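Local structure of nuclear and cytoplasmic polyadenylated RNA-binding protein PUB1 (Saccharomyces cerevisiae, 3MD1) at residues F22-M34 / Y45-A59. The protein binds polyadenylated RNA with a preference for poly(U), here represented by its second RNA recognition motif, and may accompany transcripts from nucleus to cytoplasm. Numbering follows the deposited sequence. Where two conformers were deposited one is given.
Sequences FKDFPSYLSGHVM and YGFVSFTSQDDAQNA
Strands 28-34 and 45-50 form an antiparallel pair in this RNA recognition motif, with loop 23-27 reaching over to helix 53-63. H32 and F47 are a hydrogen-bonded pair: H32 N meets F47 O and F47 N meets H32 O, both at 2.8 Å. M34 N donates to Y45 O at one end and, at the other, T51 N donates to S27 O just beyond the last strand pair.

On the face bearing H32 and F47, the bent chain of M34 lays CG 3.6 Å from Y45 CE2, while SD lies in the plane of the F47 ring at its edge, a Met-aromatic contact. Y45 and F47 occupy RNP-1 positions whose aromatics in other RRMs commonly pack on RNA, F47 probably against a base and Y45 probably against sugars. On the opposite face, V48 sends its two methyls to two rings: CG2 packs over a face of F22, 4.1 Å from the ring centroid, and CG1, anti to the backbone N (chi1 180°), meets the edge of Y28 3.8 Å from CD1.

Beyond the strands, A59 CB lies over a face of F25, whose CB touches the edge of F50. S27 OG donates to D55 OD2 at 2.6 Å, on the anti side of the carboxylate. S52, at the N-cap of the helix, accepts from D55 N through OG (3.3 Å). A water bridges P26 O and D55 O. Were D55 an alanine, the S27 hydroxyl would probably lose its carboxylate acceptor and be freer to turn.

Strand 45-50 is flanked on its other edge by strand 2-7, to which G46, V48 and F50 bond, whereas helix 15-22 reaches strand 28-34 through R19 and D15, which bond G31 O and V33 N.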
loop_
_atom_site.group_PDB
_atom_site.type_symbol
_atom_site.label_atom_id
_atom_site.label_comp_id
_atom_site.label_asym_id
_atom_site.label_seq_id
_atom_site.Cartn_x
_atom_site.Cartn_y
_atom_site.Cartn_z
ATOM N N PHE A 22 6.493 3.829 2.927
ATOM C CA PHE A 22 6.360 4.650 1.706
ATOM C C PHE A 22 6.552 6.166 1.851
ATOM O O PHE A 22 6.670 6.858 0.833
ATOM C CB PHE A 22 5.015 4.362 1.016
ATOM C CG PHE A 22 4.917 2.978 0.430
ATOM C CD1 PHE A 22 4.491 1.907 1.215
ATOM C CD2 PHE A 22 5.244 2.746 -0.911
ATOM C CE1 PHE A 22 4.391 0.617 0.682
ATOM C CE2 PHE A 22 5.159 1.464 -1.451
ATOM C CZ PHE A 22 4.723 0.391 -0.652
ATOM N N LYS A 23 6.555 6.646 3.104
ATOM C CA LYS A 23 6.611 8.070 3.513
ATOM C C LYS A 23 7.573 8.954 2.713
ATOM O O LYS A 23 7.274 10.117 2.407
ATOM C CB LYS A 23 7.051 8.162 4.989
ATOM C CG LYS A 23 5.960 8.432 5.996
ATOM C CD LYS A 23 6.461 9.315 7.144
ATOM C CE LYS A 23 7.058 8.534 8.318
ATOM N NZ LYS A 23 8.442 8.045 8.069
ATOM N N ASP A 24 8.738 8.408 2.395
ATOM C CA ASP A 24 9.826 9.216 1.856
ATOM C C ASP A 24 9.959 9.202 0.333
ATOM O O ASP A 24 10.834 9.858 -0.232
ATOM C CB ASP A 24 11.138 8.838 2.540
ATOM C CG ASP A 24 11.100 9.081 4.042
ATOM O OD1 ASP A 24 10.705 10.191 4.468
ATOM O OD2 ASP A 24 11.461 8.161 4.803
ATOM N N PHE A 25 9.085 8.467 -0.342
ATOM C CA PHE A 25 9.101 8.462 -1.791
ATOM C C PHE A 25 8.603 9.787 -2.341
ATOM O O PHE A 25 7.646 10.354 -1.792
ATOM C CB PHE A 25 8.263 7.309 -2.333
ATOM C CG PHE A 25 8.960 5.987 -2.252
ATOM C CD1 PHE A 25 9.871 5.609 -3.231
ATOM C CD2 PHE A 25 8.709 5.109 -1.200
ATOM C CE1 PHE A 25 10.536 4.387 -3.151
ATOM C CE2 PHE A 25 9.357 3.876 -1.130
ATOM C CZ PHE A 25 10.282 3.522 -2.108
ATOM N N PRO A 26 9.230 10.272 -3.430
ATOM C CA PRO A 26 8.779 11.516 -4.069
ATOM C C PRO A 26 7.281 11.513 -4.343
ATOM O O PRO A 26 6.734 10.512 -4.826
ATOM C CB PRO A 26 9.555 11.530 -5.389
ATOM C CG PRO A 26 10.800 10.789 -5.085
ATOM C CD PRO A 26 10.459 9.748 -4.062
ATOM N N SER A 27 6.635 12.627 -4.003
ATOM C CA SER A 27 5.203 12.847 -4.253
ATOM C C SER A 27 4.208 12.084 -3.369
ATOM O O SER A 27 3.003 12.184 -3.591
ATOM C CB SER A 27 4.863 12.666 -5.741
ATOM O OG SER A 27 5.554 13.638 -6.511
ATOM N N TYR A 28 4.710 11.342 -2.382
ATOM C CA TYR A 28 3.861 10.634 -1.413
ATOM C C TYR A 28 2.907 11.593 -0.712
ATOM O O TYR A 28 3.302 12.695 -0.300
ATOM C CB TYR A 28 4.730 9.915 -0.372
ATOM C CG TYR A 28 3.981 9.403 0.849
ATOM C CD1 TYR A 28 3.421 8.120 0.863
ATOM C CD2 TYR A 28 3.837 10.196 1.994
ATOM C CE1 TYR A 28 2.740 7.646 1.984
ATOM C CE2 TYR A 28 3.159 9.730 3.119
ATOM C CZ TYR A 28 2.621 8.457 3.108
ATOM O OH TYR A 28 1.958 7.985 4.203
ATOM N N LEU A 29 1.661 11.154 -0.568
ATOM C CA LEU A 29 0.624 11.919 0.112
ATOM C C LEU A 29 0.142 11.243 1.384
ATOM O O LEU A 29 0.044 11.888 2.439
ATOM C CB LEU A 29 -0.568 12.145 -0.820
ATOM C CG LEU A 29 -0.427 13.179 -1.933
ATOM C CD1 LEU A 29 -1.609 13.065 -2.890
ATOM C CD2 LEU A 29 -0.338 14.599 -1.348
ATOM N N SER A 30 -0.187 9.956 1.278
ATOM C CA SER A 30 -0.884 9.249 2.353
ATOM C C SER A 30 -0.848 7.736 2.172
ATOM O O SER A 30 -0.550 7.237 1.084
ATOM C CB SER A 30 -2.345 9.718 2.404
ATOM O OG SER A 30 -2.948 9.568 1.127
ATOM N N GLY A 31 -1.148 7.008 3.244
ATOM C CA GLY A 31 -1.320 5.549 3.183
ATOM C C GLY A 31 -2.366 5.042 4.163
ATOM O O GLY A 31 -2.519 5.603 5.250
ATOM N N HIS A 32 -3.096 3.991 3.780
ATOM C CA HIS A 32 -4.136 3.388 4.643
ATOM C C HIS A 32 -4.178 1.876 4.511
ATOM O O HIS A 32 -4.182 1.341 3.397
ATOM C CB HIS A 32 -5.540 3.891 4.278
ATOM C CG HIS A 32 -5.736 5.352 4.466
ATOM N ND1 HIS A 32 -5.561 6.262 3.445
ATOM C CD2 HIS A 32 -6.111 6.066 5.551
ATOM C CE1 HIS A 32 -5.809 7.476 3.898
ATOM N NE2 HIS A 32 -6.155 7.386 5.170
ATOM N N VAL A 33 -4.245 1.189 5.647
ATOM C CA VAL A 33 -4.488 -0.244 5.644
ATOM C C VAL A 33 -5.987 -0.473 5.714
ATOM O O VAL A 33 -6.661 0.104 6.573
ATOM C CB VAL A 33 -3.806 -0.961 6.840
ATOM C CG1 VAL A 33 -4.188 -2.424 6.877
ATOM C CG2 VAL A 33 -2.306 -0.830 6.762
ATOM N N MET A 34 -6.506 -1.307 4.815
ATOM C CA MET A 34 -7.926 -1.674 4.823
ATOM C C MET A 34 -8.264 -2.702 5.882
ATOM O O MET A 34 -7.545 -3.676 6.095
ATOM C CB MET A 34 -8.374 -2.188 3.457
ATOM C CG MET A 34 -8.106 -1.215 2.352
ATOM S SD MET A 34 -8.832 0.372 2.738
ATOM C CE MET A 34 -10.553 -0.040 2.515
ATOM N N TYR A 45 -4.447 -5.765 2.913
ATOM C CA TYR A 45 -4.048 -4.871 1.834
ATOM C C TYR A 45 -4.338 -3.449 2.219
ATOM O O TYR A 45 -5.037 -3.197 3.199
ATOM C CB TYR A 45 -4.700 -5.241 0.485
ATOM C CG TYR A 45 -6.212 -5.277 0.474
ATOM C CD1 TYR A 45 -6.891 -6.488 0.581
ATOM C CD2 TYR A 45 -6.951 -4.120 0.306
ATOM C CE1 TYR A 45 -8.264 -6.552 0.549
ATOM C CE2 TYR A 45 -8.362 -4.168 0.260
ATOM C CZ TYR A 45 -8.999 -5.388 0.384
ATOM O OH TYR A 45 -10.370 -5.466 0.350
ATOM N N GLY A 46 -3.773 -2.529 1.449
ATOM C CA GLY A 46 -3.887 -1.115 1.747
ATOM C C GLY A 46 -3.674 -0.285 0.495
ATOM O O GLY A 46 -3.470 -0.823 -0.586
ATOM N N PHE A 47 -3.697 1.027 0.662
ATOM C CA PHE A 47 -3.477 1.968 -0.433
ATOM C C PHE A 47 -2.423 3.001 -0.068
ATOM O O PHE A 47 -2.324 3.410 1.100
ATOM C CB PHE A 47 -4.772 2.724 -0.759
ATOM C CG PHE A 47 -5.873 1.854 -1.254
ATOM C CD1 PHE A 47 -5.920 1.464 -2.583
ATOM C CD2 PHE A 47 -6.882 1.439 -0.388
ATOM C CE1 PHE A 47 -6.953 0.646 -3.050
ATOM C CE2 PHE A 47 -7.908 0.626 -0.840
ATOM C CZ PHE A 47 -7.944 0.227 -2.174
ATOM N N VAL A 48 -1.667 3.442 -1.080
ATOM C CA VAL A 48 -0.703 4.549 -0.963
ATOM C C VAL A 48 -0.938 5.553 -2.111
ATOM O O VAL A 48 -1.023 5.154 -3.274
ATOM C CB VAL A 48 0.756 4.038 -0.964
ATOM C CG1 VAL A 48 1.717 5.218 -0.842
ATOM C CG2 VAL A 48 0.976 3.085 0.202
ATOM N N SER A 49 -1.055 6.838 -1.765
ATOM C CA SER A 49 -1.418 7.898 -2.710
ATOM C C SER A 49 -0.234 8.806 -3.041
ATOM O O SER A 49 0.618 9.050 -2.189
ATOM C CB SER A 49 -2.562 8.748 -2.138
ATOM O OG SER A 49 -3.036 9.689 -3.088
ATOM N N PHE A 50 -0.207 9.304 -4.280
ATOM C CA PHE A 50 0.855 10.199 -4.774
ATOM C C PHE A 50 0.284 11.351 -5.607
ATOM O O PHE A 50 -0.790 11.220 -6.213
ATOM C CB PHE A 50 1.854 9.424 -5.650
ATOM C CG PHE A 50 2.603 8.336 -4.920
ATOM C CD1 PHE A 50 2.024 7.086 -4.706
ATOM C CD2 PHE A 50 3.904 8.554 -4.471
ATOM C CE1 PHE A 50 2.721 6.090 -4.024
ATOM C CE2 PHE A 50 4.611 7.551 -3.800
ATOM C CZ PHE A 50 4.014 6.323 -3.575
ATOM N N THR A 51 1.015 12.469 -5.676
ATOM C CA THR A 51 0.585 13.596 -6.532
ATOM C C THR A 51 0.891 13.349 -8.012
ATOM O O THR A 51 0.238 13.915 -8.897
ATOM C CB THR A 51 1.215 14.956 -6.121
ATOM O OG1 THR A 51 2.624 14.942 -6.371
ATOM C CG2 THR A 51 0.955 15.283 -4.663
ATOM N N SER A 52 1.875 12.486 -8.263
ATOM C CA SER A 52 2.475 12.317 -9.582
ATOM C C SER A 52 2.431 10.860 -10.047
ATOM O O SER A 52 2.781 9.951 -9.291
ATOM C CB SER A 52 3.928 12.794 -9.538
ATOM O OG SER A 52 4.690 12.239 -10.600
ATOM N N GLN A 53 2.014 10.654 -11.296
ATOM C CA GLN A 53 1.940 9.306 -11.864
ATOM C C GLN A 53 3.312 8.641 -11.969
ATOM O O GLN A 53 3.476 7.482 -11.568
ATOM C CB GLN A 53 1.254 9.308 -13.232
ATOM C CG GLN A 53 0.988 7.906 -13.781
ATOM C CD GLN A 53 0.441 7.918 -15.189
ATOM O OE1 GLN A 53 -0.037 8.946 -15.677
ATOM N NE2 GLN A 53 0.507 6.776 -15.856
ATOM N N ASP A 54 4.289 9.372 -12.508
ATOM C CA ASP A 54 5.635 8.828 -12.670
ATOM C C ASP A 54 6.234 8.422 -11.326
ATOM O O ASP A 54 6.892 7.385 -11.223
ATOM C CB ASP A 54 6.550 9.826 -13.396
ATOM C CG ASP A 54 6.213 9.972 -14.876
ATOM O OD1 ASP A 54 5.413 9.166 -15.407
ATOM O OD2 ASP A 54 6.757 10.903 -15.510
ATOM N N ASP A 55 5.983 9.238 -10.302
ATOM C CA ASP A 55 6.464 8.968 -8.947
ATOM C C ASP A 55 5.747 7.779 -8.283
ATOM O O ASP A 55 6.379 6.967 -7.599
ATOM C CB ASP A 55 6.351 10.233 -8.087
ATOM C CG ASP A 55 7.399 11.287 -8.445
ATOM O OD1 ASP A 55 8.491 10.918 -8.923
ATOM O OD2 ASP A 55 7.143 12.490 -8.236
ATOM N N ALA A 56 4.438 7.661 -8.494
ATOM C CA ALA A 56 3.716 6.474 -8.037
ATOM C C ALA A 56 4.255 5.214 -8.739
ATOM O O ALA A 56 4.484 4.186 -8.100
ATOM C CB ALA A 56 2.213 6.632 -8.268
ATOM N N GLN A 57 4.477 5.320 -10.047
ATOM C CA GLN A 57 5.041 4.221 -10.836
ATOM C C GLN A 57 6.403 3.789 -10.295
ATOM O O GLN A 57 6.654 2.607 -10.111
ATOM C CB GLN A 57 5.159 4.615 -12.320
ATOM C CG GLN A 57 5.731 3.501 -13.233
ATOM C CD GLN A 57 4.736 2.385 -13.512
ATOM O OE1 GLN A 57 3.617 2.626 -13.979
ATOM N NE2 GLN A 57 5.141 1.148 -13.234
ATOM N N ASN A 58 7.276 4.756 -10.028
ATOM C CA ASN A 58 8.602 4.420 -9.511
ATOM C C ASN A 58 8.573 3.810 -8.106
ATOM O O ASN A 58 9.355 2.915 -7.810
ATOM C CB ASN A 58 9.521 5.637 -9.530
ATOM C CG ASN A 58 9.851 6.100 -10.937
ATOM O OD1 ASN A 58 9.864 5.310 -11.885
ATOM N ND2 ASN A 58 10.149 7.391 -11.070
ATOM N N ALA A 59 7.675 4.294 -7.250
ATOM C CA ALA A 59 7.570 3.755 -5.895
ATOM C C ALA A 59 7.090 2.311 -5.958
ATOM O O ALA A 59 7.606 1.426 -5.267
ATOM C CB ALA A 59 6.646 4.594 -5.061
HETATM O O HOH W 1 7.929 8.121 -5.667
#